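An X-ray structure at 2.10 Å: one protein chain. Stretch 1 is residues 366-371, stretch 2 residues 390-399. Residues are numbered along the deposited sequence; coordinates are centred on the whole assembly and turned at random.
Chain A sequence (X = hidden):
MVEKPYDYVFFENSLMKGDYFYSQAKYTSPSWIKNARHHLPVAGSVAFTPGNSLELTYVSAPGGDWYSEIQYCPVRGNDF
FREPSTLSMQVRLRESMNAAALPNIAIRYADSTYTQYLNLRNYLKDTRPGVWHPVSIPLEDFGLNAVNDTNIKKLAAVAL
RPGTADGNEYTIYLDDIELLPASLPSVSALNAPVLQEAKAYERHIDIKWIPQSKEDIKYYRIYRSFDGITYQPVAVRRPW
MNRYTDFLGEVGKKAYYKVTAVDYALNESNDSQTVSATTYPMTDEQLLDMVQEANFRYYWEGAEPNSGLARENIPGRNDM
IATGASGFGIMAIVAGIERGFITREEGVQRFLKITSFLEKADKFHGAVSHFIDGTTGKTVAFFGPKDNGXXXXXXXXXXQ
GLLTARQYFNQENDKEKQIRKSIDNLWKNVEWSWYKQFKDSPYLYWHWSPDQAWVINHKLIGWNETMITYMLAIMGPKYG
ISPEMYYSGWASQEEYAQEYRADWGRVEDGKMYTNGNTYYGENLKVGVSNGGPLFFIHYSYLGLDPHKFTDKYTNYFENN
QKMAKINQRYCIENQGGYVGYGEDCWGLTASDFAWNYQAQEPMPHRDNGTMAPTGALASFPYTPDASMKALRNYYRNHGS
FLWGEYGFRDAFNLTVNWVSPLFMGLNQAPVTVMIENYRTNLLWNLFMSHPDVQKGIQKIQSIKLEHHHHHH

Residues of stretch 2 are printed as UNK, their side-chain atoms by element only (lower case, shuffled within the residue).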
ATOM      1  N   GLY A 366      -9.708   4.646  26.717  1.00 28.31           N
ATOM      2  CA  GLY A 366     -10.163   3.382  26.143  1.00 29.42           C
ATOM      3  C   GLY A 366     -10.021   3.240  24.641  1.00 28.07           C
ATOM      4  O   GLY A 366     -10.078   2.109  24.118  1.00 26.23           O
ATOM      5  N   ALA A 367      -9.823   4.357  23.938  1.00 26.32           N
ATOM      6  CA  ALA A 367      -9.586   4.324  22.507  1.00 26.45           C
ATOM      7  C   ALA A 367      -8.148   3.958  22.274  1.00 26.53           C
ATOM      8  O   ALA A 367      -7.309   4.043  23.179  1.00 27.58           O
ATOM      9  CB  ALA A 367      -9.900   5.677  21.873  1.00 27.60           C
ATOM     10  N   VAL A 368      -7.854   3.568  21.040  1.00 26.25           N
ATOM     11  CA  VAL A 368      -6.486   3.290  20.651  1.00 25.08           C
ATOM     12  C   VAL A 368      -5.997   4.402  19.758  1.00 25.05           C
ATOM     13  O   VAL A 368      -6.774   5.158  19.164  1.00 27.94           O
ATOM     14  CB  VAL A 368      -6.320   1.923  19.926  1.00 26.37           C
ATOM     15  CG1 VAL A 368      -6.632   0.772  20.855  1.00 25.44           C
ATOM     16  CG2 VAL A 368      -7.169   1.830  18.655  1.00 26.92           C
ATOM     17  N   SER A 369      -4.685   4.489  19.662  1.00 25.38           N
ATOM     18  CA  SER A 369      -4.047   5.336  18.678  1.00 27.35           C
ATOM     19  C   SER A 369      -4.122   4.696  17.289  1.00 29.03           C
ATOM     20  O   SER A 369      -4.420   3.512  17.135  1.00 26.91           O
ATOM     21  CB  SER A 369      -2.579   5.518  19.034  1.00 27.87           C
ATOM     22  OG  SER A 369      -1.926   4.271  19.109  1.00 27.60           O
ATOM     23  N   HIS A 370      -3.816   5.512  16.297  1.00 27.00           N
ATOM     24  CA  HIS A 370      -3.771   5.099  14.924  1.00 26.29           C
ATOM     25  C   HIS A 370      -2.698   4.045  14.747  1.00 26.80           C
ATOM     26  O   HIS A 370      -2.922   3.026  14.117  1.00 25.83           O
ATOM     27  CB  HIS A 370      -3.423   6.299  14.062  1.00 24.47           C
ATOM     28  CG  HIS A 370      -3.606   6.084  12.599  1.00 23.52           C
ATOM     29  ND1 HIS A 370      -3.851   7.138  11.747  1.00 23.25           N
ATOM     30  CD2 HIS A 370      -3.583   4.968  11.831  1.00 22.44           C
ATOM     31  CE1 HIS A 370      -3.957   6.677  10.513  1.00 24.11           C
ATOM     32  NE2 HIS A 370      -3.815   5.363  10.534  1.00 23.00           N
ATOM     33  N   PHE A 371      -1.523   4.340  15.291  1.00 28.19           N
ATOM     34  CA  PHE A 371      -0.378   3.490  15.132  1.00 27.61           C
ATOM     35  C   PHE A 371       0.111   3.011  16.468  1.00 28.86           C
ATOM     36  O   PHE A 371       0.165   3.778  17.436  1.00 31.44           O
ATOM     37  CB  PHE A 371       0.693   4.239  14.409  1.00 25.83           C
ATOM     38  CG  PHE A 371       0.255   4.720  13.080  1.00 26.14           C
ATOM     39  CD1 PHE A 371       0.125   3.822  12.024  1.00 25.80           C
ATOM     40  CD2 PHE A 371      -0.045   6.062  12.867  1.00 25.55           C
ATOM     41  CE1 PHE A 371      -0.291   4.258  10.773  1.00 26.20           C
ATOM     42  CE2 PHE A 371      -0.440   6.505  11.620  1.00 26.42           C
ATOM     43  CZ  PHE A 371      -0.554   5.601  10.560  1.00 26.02           C
ATOM     44  N   UNK A 390      -5.126   8.995  21.334  1.00 25.63           N
ATOM     45  CA  UNK A 390      -6.260   8.359  20.684  1.00 25.91           C
ATOM     46  C   UNK A 390      -6.579   8.904  19.292  1.00 25.29           C
ATOM     47  O   UNK A 390      -6.473  10.109  19.023  1.00 25.23           O
ATOM     48  N   UNK A 391      -6.916   7.986  18.399  1.00 24.66           N
ATOM     49  CA  UNK A 391      -7.533   8.294  17.118  1.00 24.22           C
ATOM     50  C   UNK A 391      -8.858   7.568  17.101  1.00 27.14           C
ATOM     51  O   UNK A 391      -8.932   6.327  16.942  1.00 28.43           O
ATOM     52  o   UNK A 391      -6.394   8.622  13.779  1.00 24.78           O
ATOM     53  c   UNK A 391      -6.661   7.831  15.978  1.00 24.76           C
ATOM     54  c   UNK A 391      -7.215   8.226  14.637  1.00 24.93           C
ATOM     55  o   UNK A 391      -8.450   8.119  14.432  1.00 23.32           O
ATOM     56  N   UNK A 392      -9.920   8.335  17.284  1.00 27.81           N
ATOM     57  CA  UNK A 392     -11.222   7.750  17.494  1.00 27.27           C
ATOM     58  C   UNK A 392     -11.732   7.079  16.226  1.00 26.62           C
ATOM     59  O   UNK A 392     -12.520   6.143  16.303  1.00 24.46           O
ATOM     60  c   UNK A 392     -14.572   9.318  18.700  1.00 28.06           C
ATOM     61  c   UNK A 392     -13.221   7.608  19.907  1.00 28.72           C
ATOM     62  c   UNK A 392     -13.510   8.246  18.566  1.00 27.70           C
ATOM     63  c   UNK A 392     -12.214   8.812  17.978  1.00 27.08           C
ATOM     64  N   UNK A 393     -11.315   7.572  15.068  1.00 25.90           N
ATOM     65  CA  UNK A 393     -11.826   7.037  13.823  1.00 26.80           C
ATOM     66  C   UNK A 393     -11.192   5.666  13.614  1.00 27.04           C
ATOM     67  O   UNK A 393     -11.883   4.719  13.259  1.00 26.31           O
ATOM     68  c   UNK A 393     -11.962   7.287  11.338  1.00 27.64           C
ATOM     69  c   UNK A 393     -12.277   9.297  12.813  1.00 26.77           C
ATOM     70  c   UNK A 393     -11.551   7.960  12.636  1.00 26.91           C
ATOM     71  N   UNK A 394      -9.888   5.592  13.865  1.00 27.31           N
ATOM     72  CA  UNK A 394      -9.116   4.361  13.750  1.00 27.94           C
ATOM     73  C   UNK A 394      -9.623   3.361  14.778  1.00 26.68           C
ATOM     74  O   UNK A 394      -9.824   2.179  14.465  1.00 24.00           O
ATOM     75  c   UNK A 394      -7.618   4.644  13.943  1.00 27.58           C
ATOM     76  o   UNK A 394      -7.031   3.763  11.375  1.00 28.94           O
ATOM     77  c   UNK A 394      -7.006   4.998  11.496  1.00 29.24           C
ATOM     78  o   UNK A 394      -6.995   5.777  10.522  1.00 29.11           O
ATOM     79  c   UNK A 394      -7.015   5.579  12.891  1.00 27.92           C
ATOM     80  N   UNK A 395      -9.875   3.864  15.983  1.00 25.03           N
ATOM     81  CA  UNK A 395     -10.507   3.083  17.038  1.00 26.10           C
ATOM     82  C   UNK A 395     -11.822   2.524  16.577  1.00 24.86           C
ATOM     83  O   UNK A 395     -12.070   1.341  16.742  1.00 24.98           O
ATOM     84  o   UNK A 395      -9.440   4.257  18.847  1.00 26.35           O
ATOM     85  c   UNK A 395     -11.458   3.127  19.406  1.00 25.90           C
ATOM     86  c   UNK A 395     -10.716   3.914  18.329  1.00 25.98           C
ATOM     87  N   UNK A 396     -12.658   3.352  15.967  1.00 24.28           N
ATOM     88  CA  UNK A 396     -13.929   2.850  15.428  1.00 25.04           C
ATOM     89  C   UNK A 396     -13.753   1.776  14.357  1.00 25.39           C
ATOM     90  O   UNK A 396     -14.514   0.807  14.338  1.00 25.39           O
ATOM     91  c   UNK A 396     -14.791   3.967  14.879  1.00 24.38           C
ATOM     92  o   UNK A 396     -14.320   4.474  13.659  1.00 24.14           O
ATOM     93  N   UNK A 397     -12.758   1.949  13.478  1.00 23.68           N
ATOM     94  CA  UNK A 397     -12.493   0.952  12.448  1.00 24.06           C
ATOM     95  C   UNK A 397     -12.016  -0.340  13.093  1.00 24.23           C
ATOM     96  O   UNK A 397     -12.404  -1.419  12.673  1.00 24.67           O
ATOM     97  c   UNK A 397     -12.743   4.839   9.026  1.00 23.77           C
ATOM     98  c   UNK A 397     -11.018   3.535  10.075  1.00 23.81           C
ATOM     99  c   UNK A 397     -11.400   4.625   9.299  1.00 23.75           C
ATOM    100  c   UNK A 397     -13.298   2.866  10.309  1.00 23.35           C
ATOM    101  c   UNK A 397     -11.470   1.465  11.424  1.00 23.89           C
ATOM    102  c   UNK A 397     -11.947   2.650  10.598  1.00 23.06           C
ATOM    103  c   UNK A 397     -13.696   3.959   9.540  1.00 22.97           C
ATOM    104  N   UNK A 398     -11.194  -0.208  14.128  1.00 25.20           N
ATOM    105  CA  UNK A 398     -10.699  -1.343  14.834  1.00 25.65           C
ATOM    106  C   UNK A 398     -11.829  -2.108  15.459  1.00 25.78           C
ATOM    107  O   UNK A 398     -11.910  -3.333  15.311  1.00 25.74           O
ATOM    108  c   UNK A 398      -8.281  -1.702  17.842  1.00 27.71           C
ATOM    109  c   UNK A 398      -8.635  -3.235  15.892  1.00 28.11           C
ATOM    110  c   UNK A 398      -9.692  -0.950  15.906  1.00 26.23           C
ATOM    111  c   UNK A 398      -9.248  -2.145  16.765  1.00 26.74           C
ATOM    112  N   UNK A 399     -12.699  -1.371  16.147  1.00 24.85           N
ATOM    113  CA  UNK A 399     -13.827  -1.964  16.854  1.00 26.69           C
ATOM    114  C   UNK A 399     -14.974  -2.430  15.975  1.00 27.50           C
ATOM    115  O   UNK A 399     -15.662  -3.392  16.326  1.00 25.62           O
ATOM    116  c   UNK A 399     -13.390  -1.236  19.218  1.00 27.81           C
ATOM    117  c   UNK A 399     -12.270  -0.475  19.369  1.00 28.94           C
ATOM    118  c   UNK A 399     -14.276  -1.070  18.023  1.00 26.72           C
ATOM    119  c   UNK A 399     -11.696  -1.645  21.364  1.00 29.40           C
ATOM    120  c   UNK A 399     -12.799  -2.436  21.208  1.00 28.00           C
ATOM    121  c   UNK A 399     -11.430  -0.656  20.447  1.00 29.55           C
ATOM    122  c   UNK A 399     -13.618  -2.261  20.123  1.00 27.96           C
TER
HETATM  123  O   HOH W   1      -4.018   9.420  12.965  1.00 27.13           O

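Position 390 has no side-chain atoms, and its bare CA lies 3.6 Å from Val368 O in a CA-H...O contact: Gly390. Gly390 CA is also 4.2 Å from Ser369 CA, so the backbones run close here. A bare CA suits the place, since an ideal CB would lie near Ala367 CB.

Position 391 carries two carbons, the second bearing two oxygens. Its backbone N donates to Val368 O (2.9 Å, nearly straight), and one carboxylate oxygen accepts from a water that also hydrogen-bonds His370 ND1. This short acid is Asp391. It is the N-cap of the helix: OD1 accepts from the backbone N of 393 and of 394, both at 3.0 Å, the former weakly. The short side chain suits this task, since it can fold back onto the free amides of the first turn, while OD2 takes the water.

At 392, four carbons fork at the second. CA-to-CB points away, yet an end carbon returns to 4.3 Å from Ala367 CB, a light apolar touch that a long, branched hydrocarbon can make: Leu392.

Position 393 has three carbons, branched at CB, and touches nothing on the first stretch: Val393, a compact apolar residue suited to its buried site.

At 394, three carbons precede two oxygens. The second carbon packs over the face of the His370 ring, and one oxygen comes within 3.2 Å of His370 CE1. This is Glu394, long enough to lay both CG and OE2 over that face. OE2 is equally near His370 NE2, but the angle is too poor for a hydrogen bond.

At 395 the CB carries one oxygen and one carbon; the oxygen lies 2.8 Å from Val368 N and accepts its proton. This is Thr395, whose short hydroxyl side chain, pointing toward the first stretch, satisfies that amide.

One carbon and one oxygen at 396, out of reach of the first stretch, make Ser396; its short side chain lets OG donate back to Val393 O over a very short 2.5 Å. Position 397, a carbon and a six-carbon ring, is also out of reach: Phe397, a large apolar group in a buried site.

The four carbons of 398 fork at the second, and an end carbon meets Val368 CG2 at 3.8 Å: Leu398, apolar against apolar. At 399 a six-carbon ring on one carbon points toward the first stretch without close contact: Phe399, again buried and apolar.

The contact centres on Val368: Asp391 N and Thr395 OG1 hold its O and N, while its side chain packs on Leu398. His370 adds a second anchor through Glu394 and the shared water, and together the stretches bury 456 Å².

Stretch 2 (390-399) GDLVETSFLF
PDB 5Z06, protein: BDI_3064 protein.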